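Local coordinates for protein CaaX farnesyltransferase beta subunit Ram1 (Aspergillus fumigatus, PDB 4L9P) that probably transfers a farnesyl group from farnesyl diphosphate to the cysteine of CaaX-tailed proteins, as the zinc-carrying, peptide-binding subunit of an alpha-beta heterodimer, at residues Leu130-Asp135 with Tyr432-Ala437; Arg408-Cys413 with Gly419-Lys424. All blocks are in the same frame, centred on the assembly; numbering follows the deposited sequence.

In the fold
Both contacts are buried in the alpha-alpha toroid of the beta subunit, their centres 11 Å apart, and both lie near the zinc site. Interaction 1 is sparse packing between helices 126-135 and 431-444, far apart in the chain. Interaction 2 is local and more polar: it ties the end of helix 403-413 to the loop that leads into helix 431-444. It buries about twice the surface and depends on hydrogen bonds to backbone carbonyls. The two meet where Thr434 of interaction 1 adjoins Leu421 of interaction 2. His433 of interaction 1 binds the zinc directly, whereas Asp423 of interaction 2 packs beside that histidine.

Interaction 1: Leu130-Asp135 with Tyr432-Ala437. With ZN (zinc ion), chain J.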
loop_
_atom_site.group_PDB
_atom_site.type_symbol
_atom_site.label_atom_id
_atom_site.label_comp_id
_atom_site.label_asym_id
_atom_site.label_seq_id
_atom_site.Cartn_x
_atom_site.Cartn_y
_atom_site.Cartn_z
ATOM N N LEU B 130 -14.647 -15.410 14.141
ATOM C CA LEU B 130 -13.757 -16.493 14.561
ATOM C C LEU B 130 -14.019 -17.731 13.689
ATOM O O LEU B 130 -13.088 -18.355 13.218
ATOM C CB LEU B 130 -14.018 -16.909 16.042
ATOM C CG LEU B 130 -13.479 -15.871 17.031
ATOM C CD1 LEU B 130 -14.004 -16.206 18.436
ATOM C CD2 LEU B 130 -11.971 -15.849 17.096
ATOM N N GLU B 131 -15.285 -18.113 13.520
ATOM C CA GLU B 131 -15.543 -19.304 12.727
ATOM C C GLU B 131 -15.072 -19.152 11.276
ATOM O O GLU B 131 -14.513 -20.108 10.690
ATOM C CB GLU B 131 -17.019 -19.682 12.797
ATOM C CG GLU B 131 -17.453 -20.034 14.219
ATOM C CD GLU B 131 -18.922 -20.378 14.325
ATOM O OE1 GLU B 131 -19.578 -20.439 13.256
ATOM O OE2 GLU B 131 -19.427 -20.609 15.468
ATOM N N TYR B 132 -15.255 -17.967 10.725
ATOM C CA TYR B 132 -14.812 -17.705 9.362
ATOM C C TYR B 132 -13.291 -17.882 9.275
ATOM O O TYR B 132 -12.786 -18.485 8.317
ATOM C CB TYR B 132 -15.227 -16.289 8.972
ATOM C CG TYR B 132 -14.867 -15.949 7.563
ATOM C CD1 TYR B 132 -15.728 -16.286 6.510
ATOM C CD2 TYR B 132 -13.655 -15.303 7.266
ATOM C CE1 TYR B 132 -15.410 -16.002 5.194
ATOM C CE2 TYR B 132 -13.315 -15.014 5.924
ATOM C CZ TYR B 132 -14.215 -15.359 4.903
ATOM O OH TYR B 132 -13.890 -15.083 3.602
ATOM N N LEU B 133 -12.540 -17.322 10.230
ATOM C CA LEU B 133 -11.083 -17.349 10.153
ATOM C C LEU B 133 -10.541 -18.753 10.401
ATOM O O LEU B 133 -9.592 -19.182 9.734
ATOM C CB LEU B 133 -10.523 -16.378 11.192
ATOM C CG LEU B 133 -10.671 -14.881 10.813
ATOM C CD1 LEU B 133 -10.558 -13.985 12.123
ATOM C CD2 LEU B 133 -9.637 -14.509 9.769
ATOM N N TYR B 134 -11.131 -19.496 11.363
ATOM C CA TYR B 134 -10.730 -20.889 11.511
ATOM C C TYR B 134 -11.005 -21.676 10.231
ATOM O O TYR B 134 -10.170 -22.473 9.762
ATOM C CB TYR B 134 -11.437 -21.560 12.712
ATOM C CG TYR B 134 -10.817 -21.195 14.053
ATOM C CD1 TYR B 134 -9.502 -21.574 14.358
ATOM C CD2 TYR B 134 -11.532 -20.493 15.025
ATOM C CE1 TYR B 134 -8.937 -21.281 15.584
ATOM C CE2 TYR B 134 -10.947 -20.163 16.275
ATOM C CZ TYR B 134 -9.657 -20.539 16.524
ATOM O OH TYR B 134 -9.019 -20.245 17.734
ATOM N N ASP B 135 -12.168 -21.481 9.635
ATOM C CA ASP B 135 -12.463 -22.226 8.394
ATOM C C ASP B 135 -11.471 -21.861 7.293
ATOM O O ASP B 135 -11.166 -22.690 6.438
ATOM C CB ASP B 135 -13.874 -21.935 7.861
ATOM C CG ASP B 135 -14.965 -22.542 8.710
ATOM O OD1 ASP B 135 -14.652 -23.376 9.582
ATOM O OD2 ASP B 135 -16.156 -22.221 8.477
ATOM N N TYR B 432 -8.223 -11.752 3.778
ATOM C CA TYR B 432 -7.387 -10.525 3.667
ATOM C C TYR B 432 -8.187 -9.332 4.195
ATOM O O TYR B 432 -7.677 -8.553 5.060
ATOM C CB TYR B 432 -6.967 -10.315 2.195
ATOM C CG TYR B 432 -6.487 -8.953 1.835
ATOM C CD1 TYR B 432 -5.125 -8.592 1.984
ATOM C CD2 TYR B 432 -7.384 -7.992 1.368
ATOM C CE1 TYR B 432 -4.701 -7.303 1.666
ATOM C CE2 TYR B 432 -6.960 -6.713 1.030
ATOM C CZ TYR B 432 -5.622 -6.363 1.182
ATOM O OH TYR B 432 -5.261 -5.060 0.887
ATOM N N HIS B 433 -9.425 -9.139 3.697
ATOM C CA HIS B 433 -10.263 -8.044 4.173
ATOM C C HIS B 433 -10.641 -8.228 5.652
ATOM O O HIS B 433 -10.798 -7.234 6.370
ATOM C CB HIS B 433 -11.467 -7.844 3.260
ATOM C CG HIS B 433 -11.057 -7.115 2.004
ATOM N ND1 HIS B 433 -10.818 -7.764 0.806
ATOM C CD2 HIS B 433 -10.778 -5.805 1.821
ATOM C CE1 HIS B 433 -10.374 -6.855 -0.076
ATOM N NE2 HIS B 433 -10.333 -5.666 0.520
ATOM N N THR B 434 -10.805 -9.456 6.090
ATOM C CA THR B 434 -11.135 -9.716 7.490
ATOM C C THR B 434 -9.933 -9.321 8.361
ATOM O O THR B 434 -10.090 -8.556 9.352
ATOM C CB THR B 434 -11.467 -11.220 7.696
ATOM O OG1 THR B 434 -12.593 -11.540 6.890
ATOM C CG2 THR B 434 -11.788 -11.494 9.164
ATOM N N CYS B 435 -8.730 -9.794 8.017
ATOM C CA CYS B 435 -7.573 -9.377 8.787
ATOM C C CYS B 435 -7.410 -7.843 8.880
ATOM O O CYS B 435 -7.191 -7.272 9.986
ATOM C CB CYS B 435 -6.314 -9.989 8.114
ATOM S SG CYS B 435 -4.733 -9.430 8.776
ATOM N N TYR B 436 -7.447 -7.172 7.719
ATOM C CA TYR B 436 -7.091 -5.755 7.742
ATOM C C TYR B 436 -8.209 -4.838 8.257
ATOM O O TYR B 436 -7.888 -3.816 8.869
ATOM C CB TYR B 436 -6.528 -5.300 6.381
ATOM C CG TYR B 436 -5.157 -5.941 6.165
ATOM C CD1 TYR B 436 -4.099 -5.768 7.086
ATOM C CD2 TYR B 436 -4.920 -6.747 5.048
ATOM C CE1 TYR B 436 -2.834 -6.308 6.888
ATOM C CE2 TYR B 436 -3.677 -7.304 4.854
ATOM C CZ TYR B 436 -2.629 -7.105 5.738
ATOM O OH TYR B 436 -1.382 -7.680 5.541
ATOM N N ALA B 437 -9.485 -5.223 8.101
ATOM C CA ALA B 437 -10.538 -4.439 8.774
ATOM C C ALA B 437 -10.417 -4.598 10.294
ATOM O O ALA B 437 -10.542 -3.597 11.007
ATOM C CB ALA B 437 -11.910 -4.878 8.328
HETATM ZN ZN ZN J . -9.342 -4.064 -0.246
#
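Within 432-437, Thr434 alone meets Tyr132 and Leu133 of 130-135, and the contact between the segments is purely van der Waals. Its methyl CG2 and the leucine approach tip to tip, with Leu133 CD2 3.8 Å from Thr434 CG2. The first torsion of Thr434 (chi1 -61°) sets CG2 anti to the backbone N, where it points at the leucine, and puts OG1 beside that N. Tyr132 comes in obliquely, its CE2 3.7 Å from Thr434 OG1. The backbones stay well apart, Leu133 CA lying 8.1 Å from Thr434 CA, so the burial is small, 122 Å² in all.

The polar half of Thr434 is satisfied within its own neighbourhood: OG1 hydrogen-bonds to the carbonyl O of Asp430, one turn earlier, and to the backbone N of Leu421. Threonine suits this place because it offers an apolar methyl to the leucine while its hydroxyl meets backbone groups in the buried interior.

On the next residue back, metal chemistry takes over. His433 NE2 binds the zinc ion at 2.0 Å, joined by Asp365, Cys367 and the bound peptide. Tyr432 CD2 lies 3.4 Å above the plane of the His433 ring, toward its rim, and the zinc lies in the plane of the Tyr432 ring at its edge. Tyr432 also touches the isoprenoid analogue and the peptide, and its OH is hydrogen-bonded to Trp371 NE1. Thus one helix presents the toroid packing and the active-site residues from adjoining positions.

Helix 151-164 lies against both helices: Leu162 meets Leu133 and Tyr134, while Ala160 and Tyr156 pack on Cys435 and Tyr436 of helix 431-444.

Interaction 2: Arg408-Cys413 with Gly419-Lys424; sequences RYILSC and GGLRDK
Arg422 grips the carbonyl of Cys413 side-on, NE and NH2 both donating to the one oxygen, and so ties the loop 419-424 of this alpha-alpha toroid to the end of helix 403-413. Arg422 NH2 lies 2.9 Å and NE 3.0 Å from Cys413 O. The oxygen sits near the guanidinium plane, but NH2 stands above the carbonyl plane while NE is tilted only 18° from it. A last-turn carbonyl has no further helical N-H to meet, and the positive guanidinium probably also suits the negative end of the helix dipole. From CG to NE the arginine runs extended, which lets it span the gap.

Tyr409, one turn earlier, adds a third hydrogen bond: its OH donates to Asp423 O at 2.8 Å, in the carbonyl plane and on a lone pair. Its ring reaches out with CG anti to the backbone N (chi1 -172°), and the Lys424 side chain passes at a slant, its CB 3.1 Å from Tyr409 OH. Tyrosine fits because a long, rigid side chain is needed to carry a donor from the helix to the loop.

Within the loop, Lys424 folds back so that NZ makes a salt bridge with Asp423 OD1, on its syn side. The side chain of Asp423, itself about 4 Å from the zinc at its nearest atom, also packs against the zinc ligands His433 and Asp365.

Packing closes the contact beside helix 431-444, where Leu421 rests on Ala437 and Ile410 on Leu441. Between the two segments the aliphatic pair meets with Ile410 CG2 3.9 Å from Leu421 CD2.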
loop_
_atom_site.group_PDB
_atom_site.type_symbol
_atom_site.label_atom_id
_atom_site.label_comp_id
_atom_site.label_asym_id
_atom_site.label_seq_id
_atom_site.Cartn_x
_atom_site.Cartn_y
_atom_site.Cartn_z
ATOM N N ARG B 408 -17.457 3.346 12.329
ATOM C CA ARG B 408 -18.751 3.137 11.671
ATOM C C ARG B 408 -18.589 2.356 10.381
ATOM O O ARG B 408 -19.372 1.456 10.093
ATOM C CB ARG B 408 -19.466 4.457 11.379
ATOM C CG ARG B 408 -19.872 5.183 12.681
ATOM C CD ARG B 408 -20.706 6.455 12.310
ATOM N NE ARG B 408 -21.130 7.129 13.566
ATOM C CZ ARG B 408 -22.150 6.731 14.326
ATOM N NH1 ARG B 408 -22.943 5.736 13.927
ATOM N NH2 ARG B 408 -22.353 7.368 15.492
ATOM N N TYR B 409 -17.603 2.738 9.522
ATOM C CA TYR B 409 -17.495 2.013 8.295
ATOM C C TYR B 409 -17.200 0.545 8.527
ATOM O O TYR B 409 -17.816 -0.315 7.931
ATOM C CB TYR B 409 -16.354 2.633 7.475
ATOM C CG TYR B 409 -16.284 2.045 6.048
ATOM C CD1 TYR B 409 -17.395 2.134 5.166
ATOM C CD2 TYR B 409 -15.184 1.223 5.692
ATOM C CE1 TYR B 409 -17.373 1.507 3.946
ATOM C CE2 TYR B 409 -15.126 0.613 4.417
ATOM C CZ TYR B 409 -16.250 0.701 3.599
ATOM O OH TYR B 409 -16.267 0.055 2.386
ATOM N N ILE B 410 -16.280 0.227 9.429
ATOM C CA ILE B 410 -15.963 -1.189 9.640
ATOM C C ILE B 410 -17.130 -1.953 10.249
ATOM O O ILE B 410 -17.538 -3.003 9.708
ATOM C CB ILE B 410 -14.735 -1.289 10.578
ATOM C CG1 ILE B 410 -13.458 -0.715 9.887
ATOM C CG2 ILE B 410 -14.502 -2.771 11.012
ATOM C CD1 ILE B 410 -12.314 -0.496 10.848
ATOM N N LEU B 411 -17.700 -1.431 11.338
ATOM C CA LEU B 411 -18.732 -2.218 12.036
ATOM C C LEU B 411 -20.085 -2.166 11.346
ATOM O O LEU B 411 -20.815 -3.207 11.360
ATOM C CB LEU B 411 -18.862 -1.769 13.503
ATOM C CG LEU B 411 -17.625 -2.077 14.335
ATOM C CD1 LEU B 411 -17.814 -1.504 15.808
ATOM C CD2 LEU B 411 -17.334 -3.598 14.385
ATOM N N SER B 412 -20.465 -1.008 10.799
ATOM C CA SER B 412 -21.791 -0.892 10.151
ATOM C C SER B 412 -21.785 -1.418 8.731
ATOM O O SER B 412 -22.815 -1.961 8.270
ATOM C CB SER B 412 -22.316 0.546 10.133
ATOM O OG SER B 412 -22.485 1.059 11.458
ATOM N N CYS B 413 -20.633 -1.291 8.003
ATOM C CA CYS B 413 -20.646 -1.546 6.566
ATOM C C CYS B 413 -19.822 -2.734 6.129
ATOM O O CYS B 413 -20.075 -3.276 5.026
ATOM C CB CYS B 413 -20.148 -0.337 5.767
ATOM S SG CYS B 413 -21.193 1.124 5.962
ATOM N N GLY B 419 -20.277 -14.109 8.576
ATOM C CA GLY B 419 -18.907 -14.063 9.096
ATOM C C GLY B 419 -17.907 -13.582 8.058
ATOM O O GLY B 419 -18.133 -13.723 6.846
ATOM N N GLY B 420 -16.808 -13.023 8.566
ATOM C CA GLY B 420 -15.836 -12.395 7.677
ATOM C C GLY B 420 -16.167 -10.917 7.512
ATOM O O GLY B 420 -17.320 -10.443 7.655
ATOM N N LEU B 421 -15.134 -10.172 7.131
ATOM C CA LEU B 421 -15.334 -8.761 6.756
ATOM C C LEU B 421 -14.922 -8.561 5.300
ATOM O O LEU B 421 -14.238 -9.406 4.694
ATOM C CB LEU B 421 -14.589 -7.770 7.678
ATOM C CG LEU B 421 -15.186 -7.793 9.140
ATOM C CD1 LEU B 421 -14.411 -8.830 10.031
ATOM C CD2 LEU B 421 -15.122 -6.379 9.767
ATOM N N ARG B 422 -15.384 -7.452 4.745
ATOM C CA ARG B 422 -15.295 -7.218 3.298
ATOM C C ARG B 422 -14.751 -5.830 3.005
ATOM O O ARG B 422 -14.700 -4.914 3.853
ATOM C CB ARG B 422 -16.711 -7.399 2.684
ATOM C CG ARG B 422 -17.720 -6.379 3.246
ATOM C CD ARG B 422 -19.166 -6.712 2.826
ATOM N NE ARG B 422 -20.100 -5.833 3.516
ATOM C CZ ARG B 422 -21.291 -6.243 3.966
ATOM N NH1 ARG B 422 -21.728 -7.474 3.666
ATOM N NH2 ARG B 422 -22.058 -5.393 4.642
ATOM N N ASP B 423 -14.398 -5.682 1.724
ATOM C CA ASP B 423 -13.996 -4.391 1.195
ATOM C C ASP B 423 -15.055 -3.328 1.370
ATOM O O ASP B 423 -14.843 -2.275 1.978
ATOM C CB ASP B 423 -13.599 -4.687 -0.302
ATOM C CG ASP B 423 -13.653 -3.498 -1.246
ATOM O OD1 ASP B 423 -13.875 -2.359 -0.852
ATOM O OD2 ASP B 423 -13.420 -3.739 -2.478
ATOM N N LYS B 424 -16.250 -3.648 0.896
ATOM C CA LYS B 424 -17.357 -2.701 0.939
ATOM C C LYS B 424 -18.643 -3.492 0.728
ATOM O O LYS B 424 -18.588 -4.626 0.288
ATOM C CB LYS B 424 -17.184 -1.578 -0.124
ATOM C CG LYS B 424 -17.226 -2.092 -1.581
ATOM C CD LYS B 424 -17.256 -0.871 -2.584
ATOM C CE LYS B 424 -16.082 0.083 -2.461
ATOM N NZ LYS B 424 -14.738 -0.603 -2.771
#